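Local coordinates for protein glutaredoxin-glutathione complex (Polygonaceae, PDB 5KQA) that binds glutathione and, as a glutaredoxin of the thioredoxin fold, probably uses it to reduce disulfides and glutathione mixed disulfides in other proteins, at residues Lys115-Pro118 / Met119-Cys123; Ala30-Leu33 / Val34-Pro38. One frame throughout, in Å; residues are numbered along the deposited sequence.

The two contacts illustrate how a compact thioredoxin-type fold ends its first helix and builds its last. Interaction 2 comes first in sequence, where helix 20-35 ends and turns through 36-38 into strand 39-43 of the four-stranded mixed sheet. Interaction 1 follows much later, in helix 116-122, the last helix of the chain, beyond the hairpin of strands 93-96 and 99-102. Their centres lie about 17 Å apart, yet they touch, C123 O lying 3.4 Å from P38 CB. The residues that follow the first and last helices of the modelled chain thus meet, with the side chain of L116 about 13 Å from the bound glutathione.

Interaction 1. Residues Lys115-Pro118 / Met119-Cys123; sequences KLVP and MLTEC
M119 folds back along the helix over the carbonyl of K115, four residues earlier, and its side chain can be followed outward atom by atom. CB starts near two carbonyl oxygens, those of K115 and L116. With CG beside the backbone N (chi1 -69°), the next carbon comes to 3.1 Å from K115 O, the same oxygen that accepts the backbone N-H of M119. SD lies over the face of that carbonyl, 3.6 Å from K115 O, and is 4.4 Å from CB of K115. The chain then bends before CE, which leaves K115 behind; the side chain as a whole also touches I96 of strand 93-96. Cut back to an alanine here, the side chain would lose CG, SD and CE, which would probably leave the K115 carbonyl uncovered on that side and open a gap against I96.

This is the i to i+4 pattern of a short alpha helix, the last one in this glutaredoxin, which packs through its apolar face on the sheet and on helix 48-60. L116 and L120 form much of that face: CD1 of L120 lies 3.8 Å from CG of L116, the two branched side chains slanting across one another one turn apart. L60 and I96 touch both leucines, while V107 of helix 104-112 meets L116. The N-H of L120 also bonds to L116 O at 2.8 Å.

On the outer side, V117 O is gripped twice by T121. The backbone N reaches it at 2.8 Å, and the hydroxyl OG1 bonds from the opposite face of the carbonyl plane at 2.9 Å, 39° above that plane. The T121 hydroxyl can fold back in this way because OG1 stands beside its own backbone N (chi1 -60°), anti to the carbonyl carbon.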
ATOM      1  N   LYS A 115      -2.914  15.351   8.319  1.00 23.54           N
ATOM      2  CA  LYS A 115      -1.594  15.132   7.726  1.00 25.58           C
ATOM      3  C   LYS A 115      -1.627  14.464   6.349  1.00 15.03           C
ATOM      4  O   LYS A 115      -0.674  14.578   5.582  1.00 17.06           O
ATOM      5  CB  LYS A 115      -0.735  14.289   8.671  1.00 23.78           C
ATOM      6  CG  LYS A 115      -0.481  14.951  10.026  1.00 37.78           C
ATOM      7  CD  LYS A 115       0.315  16.238   9.878  1.00 29.85           C
ATOM      8  CE  LYS A 115       0.352  17.011  11.188  1.00 44.45           C
ATOM      9  NZ  LYS A 115      -1.018  17.432  11.586  1.00 41.15           N
ATOM     10  N   LEU A 116      -2.716  13.766   6.045  1.00 15.73           N
ATOM     11  CA  LEU A 116      -2.782  12.920   4.849  1.00 20.42           C
ATOM     12  C   LEU A 116      -2.705  13.699   3.533  1.00 11.34           C
ATOM     13  O   LEU A 116      -1.927  13.348   2.646  1.00 11.75           O
ATOM     14  CB  LEU A 116      -4.067  12.082   4.869  1.00 15.80           C
ATOM     15  CG  LEU A 116      -4.223  11.010   3.792  1.00 12.91           C
ATOM     16  CD1 LEU A 116      -3.040  10.074   3.828  1.00 17.89           C
ATOM     17  CD2 LEU A 116      -5.530  10.228   3.975  1.00  9.03           C
ATOM     18  N   VAL A 117      -3.518  14.739   3.396  1.00  9.28           N
ATOM     19  CA  VAL A 117      -3.536  15.505   2.145  1.00 16.85           C
ATOM     20  C   VAL A 117      -2.184  16.170   1.846  1.00  7.67           C
ATOM     21  O   VAL A 117      -1.715  16.116   0.709  1.00 12.56           O
ATOM     22  CB  VAL A 117      -4.655  16.570   2.152  1.00 15.85           C
ATOM     23  CG1 VAL A 117      -4.516  17.526   0.966  1.00 11.01           C
ATOM     24  CG2 VAL A 117      -6.009  15.876   2.111  1.00 19.40           C
ATOM     25  N   PRO A 118      -1.554  16.797   2.855  1.00 11.35           N
ATOM     26  CA  PRO A 118      -0.219  17.361   2.621  1.00 12.96           C
ATOM     27  C   PRO A 118       0.812  16.294   2.242  1.00 13.43           C
ATOM     28  O   PRO A 118       1.673  16.570   1.408  1.00 12.32           O
ATOM     29  CB  PRO A 118       0.140  18.008   3.970  1.00 13.23           C
ATOM     30  CG  PRO A 118      -1.191  18.302   4.608  1.00 11.91           C
ATOM     31  CD  PRO A 118      -2.079  17.156   4.189  1.00 12.81           C
ATOM     32  N   MET A 119       0.739  15.112   2.856  1.00 10.20           N
ATOM     33  CA  MET A 119       1.641  14.008   2.507  1.00 13.27           C
ATOM     34  C   MET A 119       1.417  13.573   1.069  1.00 13.50           C
ATOM     35  O   MET A 119       2.373  13.313   0.331  1.00 10.62           O
ATOM     36  CB  MET A 119       1.434  12.799   3.425  1.00 13.82           C
ATOM     37  CG  MET A 119       1.858  12.977   4.868  1.00 34.77           C
ATOM     38  SD  MET A 119       1.299  11.564   5.854  1.00 35.59           S
ATOM     39  CE  MET A 119       1.766  10.227   4.774  1.00 23.54           C
ATOM     40  N   LEU A 120       0.141  13.483   0.690  1.00  9.37           N
ATOM     41  CA  LEU A 120      -0.252  13.070  -0.651  1.00  9.62           C
ATOM     42  C   LEU A 120       0.180  14.103  -1.687  1.00 14.23           C
ATOM     43  O   LEU A 120       0.564  13.766  -2.799  1.00  9.96           O
ATOM     44  CB  LEU A 120      -1.768  12.848  -0.718  1.00  7.59           C
ATOM     45  CG  LEU A 120      -2.291  11.580  -0.032  1.00  9.87           C
ATOM     46  CD1 LEU A 120      -3.812  11.599   0.062  1.00 12.32           C
ATOM     47  CD2 LEU A 120      -1.839  10.332  -0.778  1.00 10.90           C
ATOM     48  N   THR A 121       0.129  15.370  -1.300  1.00 13.24           N
ATOM     49  CA  THR A 121       0.527  16.449  -2.184  1.00 13.16           C
ATOM     50  C   THR A 121       2.044  16.514  -2.316  1.00 17.70           C
ATOM     51  O   THR A 121       2.568  16.740  -3.404  1.00 20.18           O
ATOM     52  CB  THR A 121      -0.007  17.803  -1.671  1.00 13.95           C
ATOM     53  OG1 THR A 121      -1.438  17.754  -1.608  1.00 17.48           O
ATOM     54  CG2 THR A 121       0.425  18.935  -2.591  1.00 14.68           C
ATOM     55  N   GLU A 122       2.739  16.305  -1.202  1.00 12.62           N
ATOM     56  CA  GLU A 122       4.192  16.441  -1.144  1.00 16.19           C
ATOM     57  C   GLU A 122       4.881  15.475  -2.107  1.00 20.86           C
ATOM     58  O   GLU A 122       5.956  15.769  -2.640  1.00 19.89           O
ATOM     59  CB  GLU A 122       4.687  16.211   0.300  1.00 17.92           C
ATOM     60  CG  GLU A 122       6.149  16.584   0.579  1.00 29.50           C
ATOM     61  CD  GLU A 122       7.081  15.373   0.699  1.00 34.24           C
ATOM     62  OE1 GLU A 122       6.672  14.250   0.337  1.00 31.08           O
ATOM     63  OE2 GLU A 122       8.234  15.542   1.158  1.00 32.37           O
ATOM     64  N   CYS A 123       4.249  14.332  -2.352  1.00 19.08           N
ATOM     65  CA  CYS A 123       4.868  13.290  -3.172  1.00 15.51           C
ATOM     66  C   CYS A 123       4.242  13.151  -4.552  1.00 25.40           C
ATOM     67  O   CYS A 123       4.628  12.262  -5.324  1.00 18.94           O
ATOM     68  CB  CYS A 123       4.785  11.946  -2.461  1.00 11.57           C
ATOM     69  SG  CYS A 123       3.130  11.292  -2.412  1.00 15.15           S
TER

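Interaction 2. Residues Ala30-Leu33 / Val34-Pro38; sequences AQQL and VNSNP
L33 O accepts two hydrogen bonds as helix 20-35 ends. The ND2 amide of N37 reaches it at 3.0 Å with an N-H...O angle of 165°, the oxygen lying close to the plane of the side-chain amide. The backbone N of S36 comes from above the carbonyl plane, at 3.2 Å. One residue back, Q32 O takes the hydroxyl of S36, with OG only 2.6 Å away; chi1 of 62° swings OG between the backbone N and the carbonyl carbon of S36, back over the last turn. The side chain of Q32, bent at chi2, brings NE2 to 3.5 Å from S36 OG. Earlier in the turn the regular helical bonds persist, V34 N to A30 O and N35 N to Q31 O. V34, its CG2 against A30 O, and L33 both touch F42 of strand 39-43, while W85 of helix 75-86 covers A30 and V34. Side-chain donors from S36 and N37 thus serve the carbonyls of Q32 and L33 at a C-terminal helix end, where S36 leaves the helical conformation, which probably tempers the negative end of the helix dipole.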
ATOM      1  N   ALA A  30       7.954  -5.506  -4.799  1.00  8.30           N
ATOM      2  CA  ALA A  30       7.174  -4.585  -3.962  1.00  3.78           C
ATOM      3  C   ALA A  30       7.867  -3.232  -3.846  1.00  7.46           C
ATOM      4  O   ALA A  30       7.220  -2.187  -3.915  1.00 11.75           O
ATOM      5  CB  ALA A  30       6.950  -5.178  -2.584  1.00  9.12           C
ATOM      6  N   GLN A  31       9.187  -3.256  -3.689  1.00  8.03           N
ATOM      7  CA  GLN A  31       9.959  -2.018  -3.570  1.00 11.12           C
ATOM      8  C   GLN A  31       9.896  -1.196  -4.857  1.00 10.09           C
ATOM      9  O   GLN A  31       9.757   0.027  -4.811  1.00 11.58           O
ATOM     10  CB  GLN A  31      11.415  -2.327  -3.195  1.00 12.09           C
ATOM     11  CG  GLN A  31      11.571  -2.885  -1.773  1.00 20.75           C
ATOM     12  CD  GLN A  31      12.991  -3.384  -1.462  1.00 26.82           C
ATOM     13  OE1 GLN A  31      13.688  -3.913  -2.333  1.00 28.35           O
ATOM     14  NE2 GLN A  31      13.414  -3.217  -0.216  1.00 24.04           N
ATOM     15  N   GLN A  32       9.987  -1.863  -6.008  1.00 11.80           N
ATOM     16  CA  GLN A  32       9.913  -1.171  -7.295  1.00 11.80           C
ATOM     17  C   GLN A  32       8.548  -0.509  -7.476  1.00 12.07           C
ATOM     18  O   GLN A  32       8.437   0.564  -8.061  1.00 11.94           O
ATOM     19  CB  GLN A  32      10.180  -2.145  -8.450  1.00 19.70           C
ATOM     20  CG  GLN A  32      10.467  -1.491  -9.815  1.00 33.45           C
ATOM     21  CD  GLN A  32       9.212  -1.143 -10.624  1.00 46.65           C
ATOM     22  OE1 GLN A  32       8.172  -1.802 -10.514  1.00 39.29           O
ATOM     23  NE2 GLN A  32       9.317  -0.101 -11.454  1.00 24.46           N
ATOM     24  N   LEU A  33       7.499  -1.164  -6.997  1.00  8.21           N
ATOM     25  CA  LEU A  33       6.163  -0.582  -7.086  1.00  7.57           C
ATOM     26  C   LEU A  33       6.067   0.653  -6.205  1.00  9.13           C
ATOM     27  O   LEU A  33       5.517   1.678  -6.609  1.00 10.82           O
ATOM     28  CB  LEU A  33       5.096  -1.593  -6.678  1.00  7.08           C
ATOM     29  CG  LEU A  33       4.884  -2.665  -7.735  1.00 11.68           C
ATOM     30  CD1 LEU A  33       4.117  -3.842  -7.148  1.00  9.60           C
ATOM     31  CD2 LEU A  33       4.150  -2.039  -8.916  1.00 15.37           C
ATOM     32  N   VAL A  34       6.602   0.545  -4.994  1.00  7.51           N
ATOM     33  CA  VAL A  34       6.606   1.672  -4.073  1.00 10.24           C
ATOM     34  C   VAL A  34       7.441   2.828  -4.634  1.00 11.22           C
ATOM     35  O   VAL A  34       7.049   3.995  -4.526  1.00 11.29           O
ATOM     36  CB  VAL A  34       7.120   1.229  -2.688  1.00 11.13           C
ATOM     37  CG1 VAL A  34       7.434   2.416  -1.801  1.00 10.52           C
ATOM     38  CG2 VAL A  34       6.063   0.354  -2.022  1.00  9.93           C
ATOM     39  N   ASN A  35       8.573   2.501  -5.256  1.00  7.12           N
ATOM     40  CA  ASN A  35       9.446   3.516  -5.831  1.00 11.51           C
ATOM     41  C   ASN A  35       8.838   4.201  -7.053  1.00 15.96           C
ATOM     42  O   ASN A  35       9.243   5.303  -7.419  1.00 15.86           O
ATOM     43  CB  ASN A  35      10.796   2.914  -6.240  1.00 11.84           C
ATOM     44  CG  ASN A  35      11.631   2.486  -5.057  1.00 18.80           C
ATOM     45  OD1 ASN A  35      11.393   2.902  -3.925  1.00 17.28           O
ATOM     46  ND2 ASN A  35      12.629   1.647  -5.316  1.00 28.09           N
ATOM     47  N   SER A  36       7.886   3.545  -7.705  1.00  8.79           N
ATOM     48  CA  SER A  36       7.403   4.054  -8.982  1.00 12.33           C
ATOM     49  C   SER A  36       5.937   4.477  -8.911  1.00  9.33           C
ATOM     50  O   SER A  36       5.278   4.648  -9.934  1.00 11.05           O
ATOM     51  CB  SER A  36       7.617   2.997 -10.076  1.00 12.66           C
ATOM     52  OG  SER A  36       6.881   1.822  -9.777  1.00 21.04           O
ATOM     53  N   ASN A  37       5.441   4.658  -7.691  1.00  9.13           N
ATOM     54  CA  ASN A  37       4.091   5.165  -7.472  1.00 11.83           C
ATOM     55  C   ASN A  37       4.051   6.054  -6.255  1.00  8.36           C
ATOM     56  O   ASN A  37       4.485   5.646  -5.185  1.00 12.70           O
ATOM     57  CB  ASN A  37       3.095   4.021  -7.297  1.00 11.78           C
ATOM     58  CG  ASN A  37       2.835   3.283  -8.580  1.00 12.35           C
ATOM     59  OD1 ASN A  37       2.051   3.728  -9.405  1.00  9.00           O
ATOM     60  ND2 ASN A  37       3.487   2.139  -8.753  1.00 15.53           N
ATOM     61  N   PRO A  38       3.556   7.288  -6.414  1.00 11.93           N
ATOM     62  CA  PRO A  38       3.444   8.160  -5.243  1.00 10.89           C
ATOM     63  C   PRO A  38       2.620   7.493  -4.137  1.00 14.73           C
ATOM     64  O   PRO A  38       3.001   7.517  -2.973  1.00 13.89           O
ATOM     65  CB  PRO A  38       2.752   9.407  -5.800  1.00 14.18           C
ATOM     66  CG  PRO A  38       3.156   9.428  -7.252  1.00 14.13           C
ATOM     67  CD  PRO A  38       3.241   7.989  -7.674  1.00  8.56           C
TER